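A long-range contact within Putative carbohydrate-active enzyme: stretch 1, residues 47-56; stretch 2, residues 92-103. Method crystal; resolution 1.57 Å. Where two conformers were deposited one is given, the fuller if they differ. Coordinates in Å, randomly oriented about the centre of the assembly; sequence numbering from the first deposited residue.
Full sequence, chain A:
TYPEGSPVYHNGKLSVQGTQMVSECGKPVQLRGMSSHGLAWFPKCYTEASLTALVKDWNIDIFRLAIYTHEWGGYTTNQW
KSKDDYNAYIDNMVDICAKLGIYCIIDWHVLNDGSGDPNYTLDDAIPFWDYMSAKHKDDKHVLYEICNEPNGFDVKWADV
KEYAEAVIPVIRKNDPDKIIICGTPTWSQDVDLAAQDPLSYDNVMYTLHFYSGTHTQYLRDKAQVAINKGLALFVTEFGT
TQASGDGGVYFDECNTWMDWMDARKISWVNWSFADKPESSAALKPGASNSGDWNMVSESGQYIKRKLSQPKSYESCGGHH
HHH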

# COMPACT_ATOMS: atom_id res chain seq x y z
N THR A 47 -6.64 -5.30 14.39
CA THR A 47 -6.47 -6.41 15.33
C THR A 47 -6.50 -7.75 14.60
O THR A 47 -6.82 -7.83 13.40
CB THR A 47 -7.58 -6.44 16.39
OG1 THR A 47 -8.83 -6.72 15.75
CG2 THR A 47 -7.68 -5.14 17.12
N GLU A 48 -6.20 -8.83 15.32
CA GLU A 48 -6.31 -10.13 14.70
C GLU A 48 -7.74 -10.35 14.23
O GLU A 48 -7.96 -10.85 13.12
CB GLU A 48 -5.86 -11.24 15.65
CG GLU A 48 -5.84 -12.58 14.92
CD GLU A 48 -5.13 -13.70 15.67
OE1 GLU A 48 -4.48 -13.42 16.70
OE2 GLU A 48 -5.23 -14.86 15.21
N ALA A 49 -8.71 -9.97 15.05
CA ALA A 49 -10.10 -10.17 14.67
C ALA A 49 -10.51 -9.37 13.43
O ALA A 49 -11.22 -9.88 12.57
CB ALA A 49 -11.02 -9.82 15.83
N SER A 50 -10.09 -8.11 13.34
CA SER A 50 -10.55 -7.28 12.23
C SER A 50 -9.88 -7.73 10.95
O SER A 50 -10.53 -7.82 9.90
CB SER A 50 -10.29 -5.79 12.50
OG SER A 50 -8.91 -5.45 12.45
N LEU A 51 -8.59 -8.02 11.00
CA LEU A 51 -7.93 -8.50 9.79
C LEU A 51 -8.42 -9.90 9.37
O LEU A 51 -8.52 -10.19 8.19
CB LEU A 51 -6.41 -8.51 9.98
CG LEU A 51 -5.67 -7.21 9.66
CD1 LEU A 51 -5.68 -6.96 8.19
CD2 LEU A 51 -6.23 -6.03 10.40
N THR A 52 -8.80 -10.74 10.33
CA THR A 52 -9.41 -12.03 9.99
C THR A 52 -10.72 -11.81 9.21
O THR A 52 -10.96 -12.49 8.21
CB THR A 52 -9.66 -12.90 11.27
OG1 THR A 52 -8.42 -13.29 11.84
CG2 THR A 52 -10.41 -14.16 10.92
N ALA A 53 -11.54 -10.84 9.62
CA ALA A 53 -12.76 -10.52 8.88
C ALA A 53 -12.44 -9.98 7.49
O ALA A 53 -13.10 -10.33 6.52
CB ALA A 53 -13.62 -9.49 9.67
N LEU A 54 -11.42 -9.12 7.38
CA LEU A 54 -11.04 -8.62 6.07
C LEU A 54 -10.66 -9.75 5.12
O LEU A 54 -11.00 -9.73 3.92
CB LEU A 54 -9.89 -7.62 6.20
CG LEU A 54 -10.33 -6.20 6.58
CD1 LEU A 54 -9.12 -5.40 7.00
CD2 LEU A 54 -11.02 -5.54 5.41
N VAL A 55 -9.93 -10.73 5.62
CA VAL A 55 -9.48 -11.84 4.76
C VAL A 55 -10.61 -12.81 4.45
O VAL A 55 -10.87 -13.11 3.27
CB VAL A 55 -8.30 -12.57 5.42
CG1 VAL A 55 -7.88 -13.79 4.61
CG2 VAL A 55 -7.12 -11.62 5.57
N LYS A 56 -11.30 -13.27 5.49
CA LYS A 56 -12.33 -14.29 5.30
C LYS A 56 -13.64 -13.77 4.70
O LYS A 56 -14.29 -14.50 3.95
CB LYS A 56 -12.65 -15.00 6.62
CG LYS A 56 -11.46 -15.69 7.27
CD LYS A 56 -10.78 -16.75 6.40
CE LYS A 56 -11.65 -17.98 6.18
NZ LYS A 56 -10.93 -19.02 5.39
N ASN A 92 3.96 -6.81 14.96
CA ASN A 92 2.80 -7.61 15.33
C ASN A 92 1.78 -7.68 14.19
O ASN A 92 1.23 -8.74 13.89
CB ASN A 92 2.11 -7.05 16.59
CG ASN A 92 2.93 -7.24 17.87
OD1 ASN A 92 3.92 -7.97 17.90
ND2 ASN A 92 2.50 -6.57 18.93
N MET A 93 1.52 -6.54 13.55
CA MET A 93 0.58 -6.50 12.43
C MET A 93 1.10 -7.31 11.24
O MET A 93 0.34 -8.00 10.57
CB MET A 93 0.31 -5.06 11.99
CG MET A 93 -0.33 -4.18 13.04
SD MET A 93 -1.85 -4.86 13.73
CE MET A 93 -2.81 -5.19 12.27
N VAL A 94 2.40 -7.21 10.96
CA VAL A 94 3.02 -8.00 9.89
C VAL A 94 2.84 -9.51 10.16
O VAL A 94 2.55 -10.29 9.24
CB VAL A 94 4.52 -7.64 9.72
CG1 VAL A 94 5.20 -8.57 8.72
CG2 VAL A 94 4.65 -6.18 9.30
N ASP A 95 2.98 -9.91 11.41
CA ASP A 95 2.82 -11.32 11.78
C ASP A 95 1.36 -11.79 11.63
O ASP A 95 1.11 -12.93 11.21
CB ASP A 95 3.30 -11.58 13.21
CG ASP A 95 4.81 -11.40 13.37
OD1 ASP A 95 5.57 -11.61 12.40
OD2 ASP A 95 5.23 -11.09 14.51
N ILE A 96 0.40 -10.93 11.97
CA ILE A 96 -1.01 -11.26 11.78
C ILE A 96 -1.27 -11.49 10.30
O ILE A 96 -1.91 -12.48 9.93
CB ILE A 96 -1.95 -10.17 12.34
CG1 ILE A 96 -1.93 -10.22 13.87
CG2 ILE A 96 -3.40 -10.35 11.87
CD1 ILE A 96 -2.43 -8.95 14.51
N CYS A 97 -0.73 -10.63 9.43
CA CYS A 97 -0.90 -10.84 7.99
C CYS A 97 -0.28 -12.16 7.54
O CYS A 97 -0.85 -12.85 6.69
CB CYS A 97 -0.29 -9.70 7.18
SG CYS A 97 -1.22 -8.13 7.34
N ALA A 98 0.89 -12.50 8.08
CA ALA A 98 1.53 -13.78 7.75
C ALA A 98 0.64 -14.97 8.15
O ALA A 98 0.50 -15.92 7.38
CB ALA A 98 2.88 -13.91 8.43
N LYS A 99 0.07 -14.91 9.35
CA LYS A 99 -0.77 -15.99 9.85
C LYS A 99 -2.02 -16.20 8.99
O LYS A 99 -2.53 -17.32 8.89
CB LYS A 99 -1.19 -15.72 11.30
CG LYS A 99 -0.06 -15.95 12.30
CD LYS A 99 -0.49 -15.59 13.72
CE LYS A 99 0.48 -16.13 14.77
NZ LYS A 99 1.91 -15.94 14.38
N LEU A 100 -2.49 -15.11 8.36
CA LEU A 100 -3.66 -15.14 7.48
C LEU A 100 -3.30 -15.36 6.01
O LEU A 100 -4.19 -15.54 5.20
CB LEU A 100 -4.45 -13.83 7.61
CG LEU A 100 -5.10 -13.61 8.98
CD1 LEU A 100 -5.58 -12.15 9.12
CD2 LEU A 100 -6.28 -14.57 9.20
N GLY A 101 -2.01 -15.37 5.67
CA GLY A 101 -1.57 -15.56 4.30
C GLY A 101 -1.94 -14.43 3.36
O GLY A 101 -2.32 -14.69 2.22
N ILE A 102 -1.86 -13.18 3.83
CA ILE A 102 -2.00 -12.03 2.93
C ILE A 102 -0.75 -11.17 2.90
O ILE A 102 0.06 -11.16 3.84
CB ILE A 102 -3.20 -11.11 3.29
CG1 ILE A 102 -3.13 -10.60 4.72
CG2 ILE A 102 -4.53 -11.87 3.01
CD1 ILE A 102 -4.10 -9.43 4.97
N TYR A 103 -0.60 -10.45 1.80
CA TYR A 103 0.54 -9.56 1.62
C TYR A 103 0.37 -8.33 2.54
O TYR A 103 -0.74 -7.95 2.93
CB TYR A 103 0.69 -9.18 0.12
CG TYR A 103 1.05 -10.40 -0.70
CD1 TYR A 103 2.38 -10.83 -0.78
CD2 TYR A 103 0.07 -11.19 -1.29
CE1 TYR A 103 2.71 -11.97 -1.46
CE2 TYR A 103 0.40 -12.33 -1.98
CZ TYR A 103 1.72 -12.71 -2.06
OH TYR A 103 2.01 -13.88 -2.73

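The contact is an apolar packing of two helices that run in roughly the same direction, with no hydrogen bond passing between the stretches. The axes of helix 48-56 and helix 92-100 approach to 10.2 Å and cross at -38°, and the two stretches together bury 467 Å².

Leu51 is the hub of the first helix. Its CB lies 4.0 Å from Ile96 CG2 and 3.8 Å from Leu100 CD1, so the root of the side chain packs against two residues one helical turn apart. Its methyl groups reach further: CD2 is 4.0 Å from Met93 CE, and CD1 is 4.4 Å from Ile102 CD1. Met93 takes part although its CA-to-CB bond points sideways, because its side chain, m at all three chi angles, brings the end nearer to the first helix.

One turn after Leu51, Val55 continues the apolar face, its CG2 lying 3.9 Å from Leu100 CD1 and 3.7 Å from Ile102 CG2. Ile102 joins this cluster from beyond the second helix, just after Gly101, where the chain leaves helical geometry in a Schellman motif; the positive phi there favours glycine. Ile102 N bonds back to Cys97 O at 3.1 Å.

Toward the start of the first helix, the contact involves backbone as well as side chains, with Ile96 CD1 3.9 Å from Glu48 N. Here Thr47 caps the helix: its OG1 accepts from Ser50 N at 3.1 Å, while Thr47 N donates to Ser50 OG at 3.0 Å. Thr52 OG1 lies 3.6 Å from Leu100 CD2, a packing contact with a methyl group; the hydroxyl's hydrogen bond runs within its own helix, from Thr52 OG1 to Glu48 O at 2.8 Å.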